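Local coordinates for protein beta-lactamase (Mycobacterium tuberculosis, PDB 4WHI) that is of unproven function but forms the all-beta C-terminal domain of a putative penicillin-binding protein, whose full-length form may act on beta-lactams, at residues G23-D28 against A80-D85; T69-P74 against L89-A94. One frame throughout, in Å; residues are numbered along the deposited sequence.

Contact 1 of 2, residues G23-D28 against A80-D85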
loop_
_atom_site.group_PDB
_atom_site.type_symbol
_atom_site.label_atom_id
_atom_site.label_comp_id
_atom_site.label_asym_id
_atom_site.label_seq_id
_atom_site.Cartn_x
_atom_site.Cartn_y
_atom_site.Cartn_z
ATOM N N GLY A 23 -10.258 -5.332 2.333
ATOM C CA GLY A 23 -11.361 -4.534 2.851
ATOM C C GLY A 23 -11.382 -3.114 2.336
ATOM O O GLY A 23 -10.515 -2.698 1.559
ATOM N N VAL A 24 -12.389 -2.372 2.785
ATOM C CA VAL A 24 -12.567 -0.979 2.420
ATOM C C VAL A 24 -12.258 -0.151 3.654
ATOM O O VAL A 24 -12.972 -0.216 4.659
ATOM C CB VAL A 24 -13.994 -0.696 1.923
ATOM C CG1 VAL A 24 -14.162 0.778 1.583
ATOM C CG2 VAL A 24 -14.295 -1.553 0.704
ATOM N N TYR A 25 -11.182 0.621 3.565
ATOM C CA TYR A 25 -10.697 1.418 4.676
ATOM C C TYR A 25 -11.132 2.869 4.470
ATOM O O TYR A 25 -10.673 3.548 3.538
ATOM C CB TYR A 25 -9.176 1.306 4.766
ATOM C CG TYR A 25 -8.648 -0.098 5.032
ATOM C CD1 TYR A 25 -8.621 -1.072 4.030
ATOM C CD2 TYR A 25 -8.162 -0.444 6.284
ATOM C CE1 TYR A 25 -8.128 -2.349 4.282
ATOM C CE2 TYR A 25 -7.656 -1.704 6.539
ATOM C CZ TYR A 25 -7.646 -2.659 5.542
ATOM O OH TYR A 25 -7.145 -3.918 5.822
ATOM N N ALA A 26 -12.035 3.331 5.331
ATOM C CA ALA A 26 -12.668 4.637 5.173
ATOM C C ALA A 26 -11.755 5.799 5.545
ATOM O O ALA A 26 -10.869 5.671 6.393
ATOM C CB ALA A 26 -13.937 4.700 6.001
ATOM N N ASN A 27 -12.007 6.932 4.893
ATOM C CA ASN A 27 -11.358 8.201 5.192
ATOM C C ASN A 27 -12.191 9.325 4.558
ATOM O O ASN A 27 -12.397 9.331 3.344
ATOM C CB ASN A 27 -9.937 8.181 4.620
ATOM C CG ASN A 27 -9.142 9.437 4.941
ATOM O OD1 ASN A 27 -9.513 10.535 4.543
ATOM N ND2 ASN A 27 -8.018 9.269 5.614
ATOM N N ASP A 28 -12.665 10.264 5.381
ATOM C CA ASP A 28 -13.529 11.364 4.928
ATOM C C ASP A 28 -12.830 12.311 3.949
ATOM O O ASP A 28 -13.461 12.886 3.048
ATOM C CB ASP A 28 -14.001 12.188 6.138
ATOM C CG ASP A 28 -14.861 11.387 7.105
ATOM O OD1 ASP A 28 -15.523 10.423 6.663
ATOM O OD2 ASP A 28 -14.883 11.728 8.312
ATOM N N ALA A 80 2.611 1.265 2.542
ATOM C CA ALA A 80 1.256 0.987 2.992
ATOM C C ALA A 80 1.345 0.055 4.192
ATOM O O ALA A 80 1.674 -1.123 4.047
ATOM C CB ALA A 80 0.459 0.340 1.876
ATOM N N THR A 81 1.056 0.581 5.379
ATOM C CA THR A 81 1.254 -0.159 6.625
ATOM C C THR A 81 -0.092 -0.526 7.224
ATOM O O THR A 81 -0.896 0.348 7.549
ATOM C CB THR A 81 2.058 0.670 7.640
ATOM O OG1 THR A 81 3.296 1.071 7.046
ATOM C CG2 THR A 81 2.350 -0.137 8.904
ATOM N N PHE A 82 -0.339 -1.823 7.348
ATOM C CA PHE A 82 -1.574 -2.311 7.939
ATOM C C PHE A 82 -1.369 -2.586 9.430
ATOM O O PHE A 82 -0.365 -3.172 9.830
ATOM C CB PHE A 82 -2.034 -3.596 7.254
ATOM C CG PHE A 82 -2.437 -3.429 5.816
ATOM C CD1 PHE A 82 -1.494 -3.543 4.801
ATOM C CD2 PHE A 82 -3.771 -3.221 5.469
ATOM C CE1 PHE A 82 -1.861 -3.431 3.475
ATOM C CE2 PHE A 82 -4.139 -3.100 4.140
ATOM C CZ PHE A 82 -3.181 -3.205 3.145
ATOM N N ALA A 83 -2.335 -2.178 10.245
ATOM C CA ALA A 83 -2.327 -2.497 11.670
ATOM C C ALA A 83 -3.756 -2.608 12.164
ATOM O O ALA A 83 -4.443 -1.598 12.328
ATOM C CB ALA A 83 -1.569 -1.433 12.448
ATOM N N GLY A 84 -4.205 -3.845 12.377
ATOM C CA GLY A 84 -5.572 -4.116 12.788
ATOM C C GLY A 84 -6.566 -3.689 11.732
ATOM O O GLY A 84 -6.526 -4.176 10.604
ATOM N N ASP A 85 -7.457 -2.770 12.089
ATOM C CA ASP A 85 -8.431 -2.257 11.138
ATOM C C ASP A 85 -7.983 -0.942 10.483
ATOM O O ASP A 85 -8.786 -0.269 9.849
ATOM C CB ASP A 85 -9.805 -2.110 11.807
ATOM C CG ASP A 85 -10.550 -3.444 11.928
ATOM O OD1 ASP A 85 -10.124 -4.456 11.319
ATOM O OD2 ASP A 85 -11.579 -3.477 12.630
HETATM O O HOH W 1 -5.482 -4.861 8.079
#
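Tyr25 reaches from strand 23-25 to the ring of Phe82 on strand 77-83. The aromatic pair is an offset edge-to-face contact. The edge of Phe82 is turned toward the face of Tyr25, with centroids 5.7 Å apart and planes at 65°. The two side chains cross at about a right angle. CD2 and CE2 of Phe82 do the touching: Tyr25 CZ is 3.8 Å from Phe82 CE2, and Tyr25 OH is 3.5 Å from Phe82 CD2. With chi1 at -62°, Tyr25 CG lies beside its own backbone N, and from there the ring extends to Phe82. The apolar surroundings are completed by Leu87 and Val35, which touch both rings, while Phe100 packs on Tyr25 and Tyr21 meets Phe82.

At the turn after strand 77-83, Asp85 O merely touches the ring, 3.6 Å from Tyr25 CD2 and oblique to it. The hydrogen bonds are separate. A water in the plane of the Tyr25 ring joins the phenol to the turn. It donates to Tyr25 OH at 3.0 Å and to Gly84 O at 2.8 Å. Tyr25 OH also has a hydrogen bond with Tyr21 O. Asp85 OD1 forms a salt bridge with Arg102 NE.

The phenol oxygen of this buried residue is therefore satisfied by a water and a backbone carbonyl. Its ring is packed largely against apolar side chains, with Arg102 also touching Tyr25. The two bonds probably limit movement of the phenol tip. The first strand of the sheet is thus tied through one tyrosine to the sixth strand and its turn, by ring packing and a water bridge rather than by direct backbone pairing.

Contact 2 of 2, residues T69-P74 against L89-A94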
loop_
_atom_site.group_PDB
_atom_site.type_symbol
_atom_site.label_atom_id
_atom_site.label_comp_id
_atom_site.label_asym_id
_atom_site.label_seq_id
_atom_site.Cartn_x
_atom_site.Cartn_y
_atom_site.Cartn_z
ATOM N N THR A 69 2.652 7.077 -13.584
ATOM C CA THR A 69 3.296 7.990 -14.525
ATOM C C THR A 69 2.706 9.410 -14.488
ATOM O O THR A 69 3.319 10.345 -15.015
ATOM C CB THR A 69 3.250 7.430 -15.963
ATOM O OG1 THR A 69 1.897 7.152 -16.328
ATOM C CG2 THR A 69 4.070 6.149 -16.068
ATOM N N GLU A 70 1.532 9.568 -13.872
ATOM C CA GLU A 70 0.920 10.886 -13.625
ATOM C C GLU A 70 1.586 11.642 -12.474
ATOM O O GLU A 70 1.393 12.855 -12.328
ATOM C CB GLU A 70 -0.577 10.741 -13.299
ATOM C CG GLU A 70 -1.426 10.142 -14.413
ATOM C CD GLU A 70 -2.902 10.035 -14.052
ATOM O OE1 GLU A 70 -3.302 10.500 -12.956
ATOM O OE2 GLU A 70 -3.672 9.484 -14.871
ATOM N N ASN A 71 2.357 10.931 -11.653
ATOM C CA ASN A 71 3.006 11.531 -10.501
ATOM C C ASN A 71 4.242 12.328 -10.885
ATOM O O ASN A 71 4.867 12.067 -11.915
ATOM C CB ASN A 71 3.415 10.446 -9.508
ATOM C CG ASN A 71 3.546 10.978 -8.102
ATOM O OD1 ASN A 71 4.616 11.432 -7.695
ATOM N ND2 ASN A 71 2.445 10.952 -7.358
ATOM N N ALA A 72 4.616 13.276 -10.030
ATOM C CA ALA A 72 5.882 13.984 -10.176
ATOM C C ALA A 72 7.042 12.997 -10.120
ATOM O O ALA A 72 8.059 13.203 -10.767
ATOM C CB ALA A 72 6.034 15.036 -9.091
ATOM N N LEU A 73 6.872 11.916 -9.357
ATOM C CA LEU A 73 7.915 10.918 -9.154
ATOM C C LEU A 73 7.420 9.498 -9.458
ATOM O O LEU A 73 7.284 8.677 -8.547
ATOM C CB LEU A 73 8.423 10.992 -7.709
ATOM C CG LEU A 73 9.168 12.259 -7.286
ATOM C CD1 LEU A 73 9.426 12.242 -5.786
ATOM C CD2 LEU A 73 10.475 12.390 -8.052
ATOM N N PRO A 74 7.165 9.193 -10.745
ATOM C CA PRO A 74 6.731 7.842 -11.062
ATOM C C PRO A 74 7.771 6.800 -10.672
ATOM O O PRO A 74 8.974 7.044 -10.758
ATOM C CB PRO A 74 6.555 7.866 -12.587
ATOM C CG PRO A 74 6.463 9.306 -12.956
ATOM C CD PRO A 74 7.333 10.009 -11.959
ATOM N N LEU A 89 -1.173 5.128 4.795
ATOM C CA LEU A 89 -0.498 5.386 3.533
ATOM C C LEU A 89 0.375 6.618 3.700
ATOM O O LEU A 89 -0.131 7.743 3.801
ATOM C CB LEU A 89 -1.526 5.633 2.435
ATOM C CG LEU A 89 -2.495 4.495 2.135
ATOM C CD1 LEU A 89 -3.382 4.912 0.974
ATOM C CD2 LEU A 89 -1.756 3.200 1.821
ATOM N N GLU A 90 1.686 6.413 3.737
ATOM C CA GLU A 90 2.600 7.527 3.974
ATOM C C GLU A 90 2.447 8.651 2.943
ATOM O O GLU A 90 2.576 9.825 3.290
ATOM C CB GLU A 90 4.050 7.054 4.082
ATOM C CG GLU A 90 4.611 6.372 2.850
ATOM C CD GLU A 90 6.135 6.298 2.843
ATOM O OE1 GLU A 90 6.792 6.985 3.651
ATOM O OE2 GLU A 90 6.682 5.547 2.018
ATOM N N TYR A 91 2.131 8.296 1.695
ATOM C CA TYR A 91 1.933 9.293 0.640
ATOM C C TYR A 91 0.906 10.359 1.029
ATOM O O TYR A 91 1.051 11.534 0.661
ATOM C CB TYR A 91 1.490 8.631 -0.670
ATOM C CG TYR A 91 1.428 9.598 -1.834
ATOM C CD1 TYR A 91 2.581 9.959 -2.522
ATOM C CD2 TYR A 91 0.220 10.163 -2.233
ATOM C CE1 TYR A 91 2.534 10.853 -3.578
ATOM C CE2 TYR A 91 0.161 11.058 -3.290
ATOM C CZ TYR A 91 1.321 11.401 -3.958
ATOM O OH TYR A 91 1.273 12.282 -5.012
ATOM N N TYR A 92 -0.122 9.939 1.765
ATOM C CA TYR A 92 -1.263 10.791 2.095
ATOM C C TYR A 92 -1.258 11.295 3.533
ATOM O O TYR A 92 -2.265 11.839 3.996
ATOM C CB TYR A 92 -2.558 10.015 1.870
ATOM C CG TYR A 92 -2.847 9.726 0.429
ATOM C CD1 TYR A 92 -3.348 10.716 -0.410
ATOM C CD2 TYR A 92 -2.633 8.469 -0.098
ATOM C CE1 TYR A 92 -3.621 10.453 -1.740
ATOM C CE2 TYR A 92 -2.898 8.193 -1.426
ATOM C CZ TYR A 92 -3.395 9.189 -2.242
ATOM O OH TYR A 92 -3.660 8.909 -3.560
ATOM N N ASP A 93 -0.142 11.135 4.235
ATOM C CA ASP A 93 -0.125 11.361 5.678
ATOM C C ASP A 93 0.656 12.607 6.108
ATOM O O ASP A 93 0.985 12.747 7.288
ATOM C CB ASP A 93 0.440 10.121 6.385
ATOM C CG ASP A 93 -0.099 9.946 7.803
ATOM O OD1 ASP A 93 -1.217 10.418 8.094
ATOM O OD2 ASP A 93 0.587 9.314 8.629
ATOM N N ALA A 94 0.914 13.520 5.172
ATOM C CA ALA A 94 1.721 14.713 5.455
ATOM C C ALA A 94 1.106 15.591 6.556
ATOM O O ALA A 94 1.830 16.169 7.375
ATOM C CB ALA A 94 1.932 15.520 4.183
#
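Asn71 meets Tyr91 through a single side-chain hydrogen bond between two loops. Asn71 lies in the loop between strands 62-66 and 77-83. Tyr91 lies in the short 3-10 segment 90-91 that follows strand 86-89.

The asparagine can be followed outward. Its CB points toward the other segment. CG stands anti to the backbone N (chi1 -156°), which sends the amide out toward the tyrosine. Asn71 CG itself is 4.1 Å from Tyr91 OH. At the tip the amide divides its two ends between two partners. Asn71 OD1 stays within its own loop and accepts from Leu73 N at 2.8 Å. That bond is nearly straight and lies in the carbonyl plane on a lone pair. Asn71 ND2 turns outward and donates to Tyr91 OH at 2.9 Å. This bond is more bent, 142° at the hydrogen, though the phenol oxygen stays close to the amide plane. Asn71 ND2 also lies 3.6 Å from Tyr91 CZ, oblique to the ring.

The tyrosine comes from the opposite direction, with ring and amide planes 64° apart. Tyr91 CD2, a ring carbon, sits over the centre of the Tyr92 ring, 3.6 Å above its plane. The tyrosine side chain also touches Ser78 of strand 77-83.

With its oxygen held by Leu73 N, the amide is limited in its rotation, and its N-H is presented to the phenol. The contact is small and lies at the surface. The bond from OD1 to the backbone N two residues on defines an Asx turn, here in a loop linking neighbouring antiparallel strands.

How the contacts relate
Contact 1 lies on strands 23-25 and 77-83 of the antiparallel sheet, whose strands follow each other in chain order. Contact 2 joins loops beside strands of the same sheet. Their centres are about 17 Å apart. Along the chain the segments alternate: 23-28, 69-74, 80-85, then 89-94. Segment 80-85 includes the turn after strand 77-83, and segment 89-94 leaves the end of the adjacent strand 86-89. The two contacts touch where Ala80 CB packs on Leu89 CD2 at 3.6 Å. Contact 1 is buried and brings the first strand to the sixth, while contact 2 is at the surface and bridges a much shorter piece of chain. Both belong to one small DUF3471 domain.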